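Local structure of endonuclease 2 (Arabidopsis thaliana, 4CXP) at residues 21-24 against 25-29; 89-92 against 93-97; 113-116 against 117-121. The protein cleaves RNA and single-stranded DNA, and less efficiently double-stranded DNA, as a divalent-metal-dependent endonuclease that yields 5'-phosphorylated products. All coordinates share one frame; numbering follows the deposited sequence.

From the N terminus, interaction 1 belongs to helix 19-28, interaction 2 to helix 85-96 and interaction 3 to helix 111-124. Each is a local contact within one helix, so none closes a loop; they follow in series along the chain and neither nest nor cross. In space the three helices meet. Leu28 of interaction 1 packs against Leu96 of interaction 2 and Leu115 of interaction 3. The second and third meet at more points: the rings of Tyr92 and Phe117 stack, Thr93 packs on Val118, and Gln95 OE1 lies beside Ala114 CB. Together they tie the glycosylated face of helix 85-96 to the zinc-bearing helix 111-124, with helix 19-28 packed alongside both.

Interaction 1. Residues 21-24 against 25-29; sequences AAKA and VKELL
The carboxylate of Glu27 is the flat group of this contact, and Lys23 approaches it at OE2. Lys23 NZ lies 2.7 Å from Glu27 OE2 in a salt bridge, on the syn side and 16° out of the carboxylate plane. The other oxygen is tied in through a water, which donates to Glu27 OE1 at 2.7 Å and accepts from Lys23 NZ at 3.0 Å. Ammonium, water and carboxylate thus close a small ring, while OE1 is also hydrogen-bonded to Tyr99 OH. This is an i to i+4 pair, one turn apart on helix 19-28, laid over the backbone bond from Glu27 N to Lys23 O. The lysine reaches it by an extended chain that bends at its end (chi4 -77°), turning the ammonium toward the acid; its CG also passes 3.4 Å from Glu27 OE2. Across the helix from the charged pair, Val25 CG2 rests 3.3 Å from Ala21 O. The small Ala21 and Ala24 face Phe262 of helix 233-262, and Leu28, whose N bonds to Ala24 O, continues that apolar side. Lys26 extends off another side, its NZ hydrogen-bonded to Gly35 O.

Interaction 2. Residues 89-92 against 93-97; sequences IYNY and TTQLL. With NAG (2-acetamido-2-deoxy-beta-D-glucopyranose), chain B.
Gln95 NE2 serves two acceptors, Asn91 OD1 at 3.0 Å and, at the same distance of 3.0 Å, the ring oxygen O5 of the N-acetylglucosamine (NAG, chain B) carried by Asn91. The first of these bonds is bent (144° at the hydrogen), NE2 stands above the carbonyl plane of Asn91, off its lone pairs, and the two amides are turned 78° against each other. With CG of Asn91 trans to its backbone N (chi1 -174°), the amide extends along the helix toward Gln95 while ND2 holds the sugar in its covalent link to C1. Asn91-Tyr92-Thr93 is the N-glycosylation sequon Asn-X-Thr, on helix 85-96; the glutamine one turn later bridges asparagine and sugar, which probably limits rotation of the linkage. Tyr92 flanks the same sugar. Its OH is hydrogen-bonded to NAG O6 at 2.8 Å, Asn91 ND2 lies 3.6 Å above one ring face, offset toward the rim, and Gln95 OE1 comes to the ring edge, 3.5 Å from Tyr92 CD1. Arg83 NH1 is also hydrogen-bonded to the sugar. Away from the glycan, Thr93 N donates to Ile89 O at 3.0 Å; in the conformer described, Thr93 OG1 does so too, from the opposite face of that carbonyl.

Interaction 3. Residues 113-116 against 117-121; sequences EALL and FVSHF. With ZN (zinc ion), chain E; NAG (2-acetamido-2-deoxy-beta-D-glucopyranose), chain C.
Hydrogen bonds along the backbone carry most of this contact, which is one buried piece of helix 111-124. Phe117 N donates to Glu113 O at 2.8 Å in a nearly straight bond, and Val118 N, Ser119 N and His120 N follow in the same i to i+4 pattern to Ala114 O, Leu115 O and Leu116 O. Leu115 O takes a second donor in the conformer described for Ser119, whose OG lies 2.8 Å from Leu115 O and approaches from the face opposite to the amide N-H.

Van der Waals packing is sparser between the segments. The ring of Phe117 lies obliquely beside the preceding turn, with CD2 3.2 Å from Glu113 O and CE2 4.2 Å from Glu113 CB. Trp43 meets this ring edge-to-face, while Leu115 packs on Leu258 of helix 233-262.

At the N-terminal end, Glu113 OE2 lies 2.7 Å from NAG O6 (N-acetylglucosamine, chain C), which donates to it, and is also hydrogen-bonded to Tyr51 OH, so the carboxylate joins protein and glycan.

Metal binding falls toward the C-terminal end. His120, in the substrate-binding region, has NE2 2.2 Å from the zinc ion, which Asp45, His58 and Asp124 also bind; this is one of three divalent-metal sites of the S1/P1 nuclease active centre, and Asp124 serves a second zinc. The imidazole swings out with CG trans to the backbone N (chi1 -175°). One ring nitrogen is on the metal and ND1 is hydrogen-bonded to Cys41 O, which should fix the rotation of the ring, with the Cys41 carbonyl as a second-shell partner.

Interaction 1. Residues 21-24 against 25-29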
loop_
_atom_site.group_PDB
_atom_site.type_symbol
_atom_site.label_atom_id
_atom_site.label_comp_id
_atom_site.label_asym_id
_atom_site.label_seq_id
_atom_site.Cartn_x
_atom_site.Cartn_y
_atom_site.Cartn_z
ATOM N N ALA A 21 13.483 10.099 -12.717
ATOM C CA ALA A 21 12.232 9.405 -12.456
ATOM C C ALA A 21 11.042 10.318 -12.737
ATOM O O ALA A 21 10.027 9.869 -13.247
ATOM C CB ALA A 21 12.187 8.873 -11.043
ATOM N N ALA A 22 11.142 11.589 -12.375
ATOM C CA ALA A 22 10.052 12.522 -12.635
ATOM C C ALA A 22 9.762 12.597 -14.135
ATOM O O ALA A 22 8.606 12.642 -14.558
ATOM C CB ALA A 22 10.371 13.906 -12.078
ATOM N N LYS A 23 10.830 12.621 -14.932
ATOM C CA LYS A 23 10.721 12.666 -16.378
ATOM C C LYS A 23 10.061 11.397 -16.924
ATOM O O LYS A 23 9.148 11.471 -17.734
ATOM C CB LYS A 23 12.108 12.891 -16.992
ATOM C CG LYS A 23 12.106 12.968 -18.511
ATOM C CD LYS A 23 13.443 13.464 -19.027
ATOM C CE LYS A 23 13.423 13.653 -20.528
ATOM N NZ LYS A 23 13.524 12.357 -21.253
ATOM N N ALA A 24 10.521 10.233 -16.472
ATOM C CA ALA A 24 9.954 8.970 -16.937
ATOM C C ALA A 24 8.481 8.852 -16.578
ATOM O O ALA A 24 7.661 8.400 -17.383
ATOM C CB ALA A 24 10.736 7.793 -16.378
ATOM N N VAL A 25 8.126 9.263 -15.368
ATOM C CA VAL A 25 6.730 9.219 -14.956
ATOM C C VAL A 25 5.863 10.141 -15.828
ATOM O O VAL A 25 4.792 9.736 -16.280
ATOM C CB VAL A 25 6.601 9.524 -13.455
ATOM C CG1 VAL A 25 5.160 9.814 -13.058
ATOM C CG2 VAL A 25 7.158 8.354 -12.661
ATOM N N LYS A 26 6.330 11.365 -16.084
ATOM C CA LYS A 26 5.579 12.272 -16.958
ATOM C C LYS A 26 5.377 11.644 -18.348
ATOM O O LYS A 26 4.299 11.759 -18.941
ATOM C CB LYS A 26 6.252 13.641 -17.047
ATOM C CG LYS A 26 6.202 14.483 -15.754
ATOM C CD LYS A 26 4.819 14.876 -15.225
ATOM C CE LYS A 26 4.933 15.720 -13.960
ATOM N NZ LYS A 26 3.641 16.235 -13.432
ATOM N N GLU A 27 6.405 10.968 -18.859
ATOM C CA GLU A 27 6.343 10.349 -20.185
ATOM C C GLU A 27 5.416 9.132 -20.225
ATOM O O GLU A 27 4.751 8.894 -21.225
ATOM C CB GLU A 27 7.742 9.953 -20.644
ATOM C CG GLU A 27 8.620 11.171 -20.932
ATOM C CD GLU A 27 10.101 10.875 -21.056
ATOM O OE1 GLU A 27 10.542 9.765 -20.708
ATOM O OE2 GLU A 27 10.851 11.775 -21.490
ATOM N N LEU A 28 5.386 8.350 -19.154
ATOM C CA LEU A 28 4.601 7.120 -19.110
ATOM C C LEU A 28 3.128 7.336 -18.785
ATOM O O LEU A 28 2.289 6.507 -19.131
ATOM C CB LEU A 28 5.224 6.131 -18.129
ATOM C CG LEU A 28 6.487 5.446 -18.636
ATOM C CD1 LEU A 28 7.207 4.734 -17.502
ATOM C CD2 LEU A 28 6.144 4.475 -19.754
ATOM N N LEU A 29 2.788 8.421 -18.105
ATOM C CA LEU A 29 1.393 8.660 -17.785
ATOM C C LEU A 29 0.609 9.065 -19.034
ATOM O O LEU A 29 1.107 9.801 -19.866
ATOM C CB LEU A 29 1.244 9.759 -16.746
ATOM C CG LEU A 29 1.656 9.443 -15.312
ATOM C CD1 LEU A 29 1.680 10.707 -14.460
ATOM C CD2 LEU A 29 0.718 8.420 -14.701
HETATM O O HOH W 1 13.173 9.664 -19.931
#

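Interaction 2. Residues 89-92 against 93-97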
loop_
_atom_site.group_PDB
_atom_site.type_symbol
_atom_site.label_atom_id
_atom_site.label_comp_id
_atom_site.label_asym_id
_atom_site.label_seq_id
_atom_site.Cartn_x
_atom_site.Cartn_y
_atom_site.Cartn_z
ATOM N N ILE A 89 5.421 -6.870 -7.384
ATOM C CA ILE A 89 6.363 -5.760 -7.314
ATOM C C ILE A 89 7.680 -6.135 -8.004
ATOM O O ILE A 89 8.209 -5.351 -8.770
ATOM C CB ILE A 89 6.553 -5.290 -5.870
ATOM C CG1 ILE A 89 5.280 -4.569 -5.397
ATOM C CG2 ILE A 89 7.767 -4.386 -5.724
ATOM C CD1 ILE A 89 5.210 -4.345 -3.900
ATOM N N TYR A 90 8.199 -7.329 -7.749
ATOM C CA TYR A 90 9.400 -7.746 -8.460
ATOM C C TYR A 90 9.192 -7.725 -9.974
ATOM O O TYR A 90 10.049 -7.245 -10.716
ATOM C CB TYR A 90 9.827 -9.137 -8.020
ATOM C CG TYR A 90 10.450 -9.250 -6.636
ATOM C CD1 TYR A 90 11.536 -8.476 -6.257
ATOM C CD2 TYR A 90 9.970 -10.181 -5.731
ATOM C CE1 TYR A 90 12.138 -8.653 -5.023
ATOM C CE2 TYR A 90 10.556 -10.355 -4.491
ATOM C CZ TYR A 90 11.648 -9.593 -4.139
ATOM O OH TYR A 90 12.249 -9.759 -2.901
ATOM N N ASN A 91 8.053 -8.233 -10.424
ATOM C CA ASN A 91 7.750 -8.319 -11.859
ATOM C C ASN A 91 7.745 -6.967 -12.525
ATOM O O ASN A 91 8.437 -6.743 -13.530
ATOM C CB ASN A 91 6.377 -8.922 -11.996
ATOM C CG ASN A 91 5.942 -9.228 -13.392
ATOM O OD1 ASN A 91 6.738 -9.435 -14.316
ATOM N ND2 ASN A 91 4.621 -9.276 -13.546
ATOM N N TYR A 92 6.939 -6.057 -11.989
ATOM C CA TYR A 92 6.741 -4.780 -12.647
ATOM C C TYR A 92 7.936 -3.858 -12.483
ATOM O O TYR A 92 8.227 -3.069 -13.392
ATOM C CB TYR A 92 5.395 -4.166 -12.227
ATOM C CG TYR A 92 4.226 -4.986 -12.726
ATOM C CD1 TYR A 92 3.967 -5.068 -14.078
ATOM C CD2 TYR A 92 3.422 -5.723 -11.872
ATOM C CE1 TYR A 92 2.942 -5.858 -14.560
ATOM C CE2 TYR A 92 2.398 -6.515 -12.346
ATOM C CZ TYR A 92 2.156 -6.577 -13.693
ATOM O OH TYR A 92 1.146 -7.384 -14.137
ATOM N N THR A 93 8.682 -3.961 -11.375
ATOM C CA THR A 93 9.909 -3.209 -11.253
ATOM C C THR A 93 10.938 -3.660 -12.323
ATOM O O THR A 93 11.605 -2.853 -12.957
ATOM C CB THR A 93 10.468 -3.233 -9.805
ATOM O OG1 THR A 93 10.702 -4.532 -9.354
ATOM C CG2 THR A 93 9.571 -2.557 -8.834
ATOM N N THR A 94 11.031 -4.968 -12.518
ATOM C CA THR A 94 11.931 -5.503 -13.532
ATOM C C THR A 94 11.545 -4.978 -14.909
ATOM O O THR A 94 12.400 -4.568 -15.668
ATOM C CB THR A 94 11.958 -7.030 -13.501
ATOM O OG1 THR A 94 12.571 -7.428 -12.276
ATOM C CG2 THR A 94 12.752 -7.598 -14.660
ATOM N N GLN A 95 10.256 -4.972 -15.227
ATOM C CA GLN A 95 9.814 -4.451 -16.513
ATOM C C GLN A 95 10.239 -2.995 -16.706
ATOM O O GLN A 95 10.701 -2.615 -17.783
ATOM C CB GLN A 95 8.305 -4.578 -16.652
ATOM C CG GLN A 95 7.822 -6.008 -16.725
ATOM C CD GLN A 95 6.323 -6.107 -16.706
ATOM O OE1 GLN A 95 5.624 -5.188 -17.123
ATOM N NE2 GLN A 95 5.817 -7.225 -16.199
ATOM N N LEU A 96 10.081 -2.171 -15.668
ATOM C CA LEU A 96 10.390 -0.755 -15.815
ATOM C C LEU A 96 11.880 -0.475 -15.986
ATOM O O LEU A 96 12.243 0.555 -16.516
ATOM C CB LEU A 96 9.831 0.021 -14.628
ATOM C CG LEU A 96 8.314 0.154 -14.637
ATOM C CD1 LEU A 96 7.826 0.606 -13.281
ATOM C CD2 LEU A 96 7.808 1.100 -15.720
ATOM N N LEU A 97 12.740 -1.396 -15.552
ATOM C CA LEU A 97 14.182 -1.258 -15.799
ATOM C C LEU A 97 14.500 -1.193 -17.280
ATOM O O LEU A 97 15.550 -0.693 -17.654
ATOM C CB LEU A 97 14.955 -2.421 -15.179
ATOM C CG LEU A 97 15.048 -2.411 -13.662
ATOM C CD1 LEU A 97 15.598 -3.745 -13.173
ATOM C CD2 LEU A 97 15.918 -1.255 -13.198
HETATM C C1 NAG B . 3.940 -9.757 -14.734
HETATM C C2 NAG B . 2.814 -10.673 -14.166
HETATM C C3 NAG B . 2.167 -11.433 -15.315
HETATM C C4 NAG B . 1.705 -10.445 -16.386
HETATM C C5 NAG B . 2.803 -9.440 -16.738
HETATM C C6 NAG B . 2.286 -8.294 -17.587
HETATM C C7 NAG B . 3.335 -11.312 -11.845
HETATM C C8 NAG B . 3.824 -12.371 -10.915
HETATM N N2 NAG B . 3.263 -11.616 -13.145
HETATM O O3 NAG B . 1.098 -12.248 -14.817
HETATM O O4 NAG B . 1.391 -11.072 -17.615
HETATM O O5 NAG B . 3.390 -8.837 -15.601
HETATM O O6 NAG B . 1.206 -7.672 -16.917
HETATM O O7 NAG B . 3.023 -10.190 -11.423
#

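Interaction 3. Residues 113-116 against 117-121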
loop_
_atom_site.group_PDB
_atom_site.type_symbol
_atom_site.label_atom_id
_atom_site.label_comp_id
_atom_site.label_asym_id
_atom_site.label_seq_id
_atom_site.Cartn_x
_atom_site.Cartn_y
_atom_site.Cartn_z
ATOM N N GLU A 113 1.181 0.440 -17.921
ATOM C CA GLU A 113 0.604 -0.513 -16.975
ATOM C C GLU A 113 1.611 -0.877 -15.896
ATOM O O GLU A 113 1.250 -0.950 -14.724
ATOM C CB GLU A 113 0.085 -1.775 -17.664
ATOM C CG GLU A 113 -1.129 -1.516 -18.533
ATOM C CD GLU A 113 -1.843 -2.759 -19.044
ATOM O OE1 GLU A 113 -1.320 -3.889 -18.896
ATOM O OE2 GLU A 113 -2.948 -2.590 -19.613
ATOM N N ALA A 114 2.872 -1.110 -16.243
ATOM C CA ALA A 114 3.838 -1.498 -15.221
ATOM C C ALA A 114 3.975 -0.402 -14.160
ATOM O O ALA A 114 4.046 -0.706 -12.969
ATOM C CB ALA A 114 5.193 -1.811 -15.827
ATOM N N LEU A 115 4.011 0.860 -14.585
ATOM C CA LEU A 115 4.090 1.976 -13.639
ATOM C C LEU A 115 2.869 1.997 -12.725
ATOM O O LEU A 115 2.994 2.184 -11.510
ATOM C CB LEU A 115 4.222 3.299 -14.408
ATOM C CG LEU A 115 4.189 4.544 -13.527
ATOM C CD1 LEU A 115 5.339 4.580 -12.507
ATOM C CD2 LEU A 115 4.182 5.786 -14.407
ATOM N N LEU A 116 1.686 1.839 -13.302
ATOM C CA LEU A 116 0.464 1.908 -12.521
ATOM C C LEU A 116 0.334 0.726 -11.571
ATOM O O LEU A 116 -0.152 0.880 -10.447
ATOM C CB LEU A 116 -0.753 2.032 -13.444
ATOM C CG LEU A 116 -0.766 3.271 -14.348
ATOM C CD1 LEU A 116 -2.043 3.296 -15.153
ATOM C CD2 LEU A 116 -0.602 4.570 -13.555
ATOM N N PHE A 117 0.767 -0.444 -12.010
ATOM C CA PHE A 117 0.777 -1.610 -11.141
ATOM C C PHE A 117 1.789 -1.440 -10.004
ATOM O O PHE A 117 1.457 -1.675 -8.855
ATOM C CB PHE A 117 1.108 -2.884 -11.931
ATOM C CG PHE A 117 -0.051 -3.509 -12.669
ATOM C CD1 PHE A 117 -1.241 -3.812 -12.021
ATOM C CD2 PHE A 117 0.080 -3.867 -14.012
ATOM C CE1 PHE A 117 -2.268 -4.458 -12.681
ATOM C CE2 PHE A 117 -0.947 -4.510 -14.676
ATOM C CZ PHE A 117 -2.119 -4.807 -14.018
ATOM N N VAL A 118 3.021 -1.037 -10.300
ATOM C CA VAL A 118 3.966 -0.962 -9.225
ATOM C C VAL A 118 3.552 0.129 -8.213
ATOM O O VAL A 118 3.750 -0.049 -7.010
ATOM C CB VAL A 118 5.391 -0.856 -9.780
ATOM C CG1 VAL A 118 5.733 0.570 -10.140
ATOM C CG2 VAL A 118 6.369 -1.440 -8.795
ATOM N N SER A 119 2.957 1.220 -8.685
ATOM C CA SER A 119 2.532 2.284 -7.803
ATOM C C SER A 119 1.436 1.796 -6.861
ATOM O O SER A 119 1.480 2.033 -5.658
ATOM C CB SER A 119 2.073 3.484 -8.625
ATOM O OG SER A 119 3.172 4.021 -9.359
ATOM N N HIS A 120 0.448 1.116 -7.405
ATOM C CA HIS A 120 -0.635 0.584 -6.595
ATOM C C HIS A 120 -0.137 -0.512 -5.649
ATOM O O HIS A 120 -0.486 -0.520 -4.470
ATOM C CB HIS A 120 -1.733 0.014 -7.505
ATOM C CG HIS A 120 -2.931 -0.456 -6.762
ATOM N ND1 HIS A 120 -3.994 0.365 -6.477
ATOM C CD2 HIS A 120 -3.249 -1.670 -6.256
ATOM C CE1 HIS A 120 -4.907 -0.323 -5.810
ATOM N NE2 HIS A 120 -4.486 -1.566 -5.673
ATOM N N PHE A 121 0.644 -1.448 -6.167
ATOM C CA PHE A 121 1.091 -2.579 -5.357
ATOM C C PHE A 121 2.076 -2.168 -4.267
ATOM O O PHE A 121 2.041 -2.743 -3.178
ATOM C CB PHE A 121 1.664 -3.681 -6.253
ATOM C CG PHE A 121 0.640 -4.335 -7.155
ATOM C CD1 PHE A 121 -0.661 -4.537 -6.751
ATOM C CD2 PHE A 121 1.009 -4.775 -8.413
ATOM C CE1 PHE A 121 -1.579 -5.138 -7.593
ATOM C CE2 PHE A 121 0.093 -5.379 -9.258
ATOM C CZ PHE A 121 -1.204 -5.554 -8.843
HETATM ZN ZN ZN E . -5.483 -3.189 -4.593
HETATM C C1 NAG C . -0.986 0.542 -22.211
HETATM C C2 NAG C . -1.658 0.858 -23.529
HETATM C C3 NAG C . -2.686 1.971 -23.340
HETATM C C4 NAG C . -3.677 1.613 -22.236
HETATM C C5 NAG C . -2.895 1.299 -20.961
HETATM C C6 NAG C . -3.793 0.860 -19.808
HETATM C C7 NAG C . -0.401 0.414 -25.644
HETATM C C8 NAG C . -1.229 -0.802 -25.910
HETATM N N2 NAG C . -0.641 1.148 -24.550
HETATM O O3 NAG C . -3.347 2.244 -24.561
HETATM O O4 NAG C . -4.479 2.744 -21.985
HETATM O O5 NAG C . -1.978 0.279 -21.220
HETATM O O6 NAG C . -4.385 -0.383 -20.080
HETATM O O7 NAG C . 0.470 0.726 -26.484
#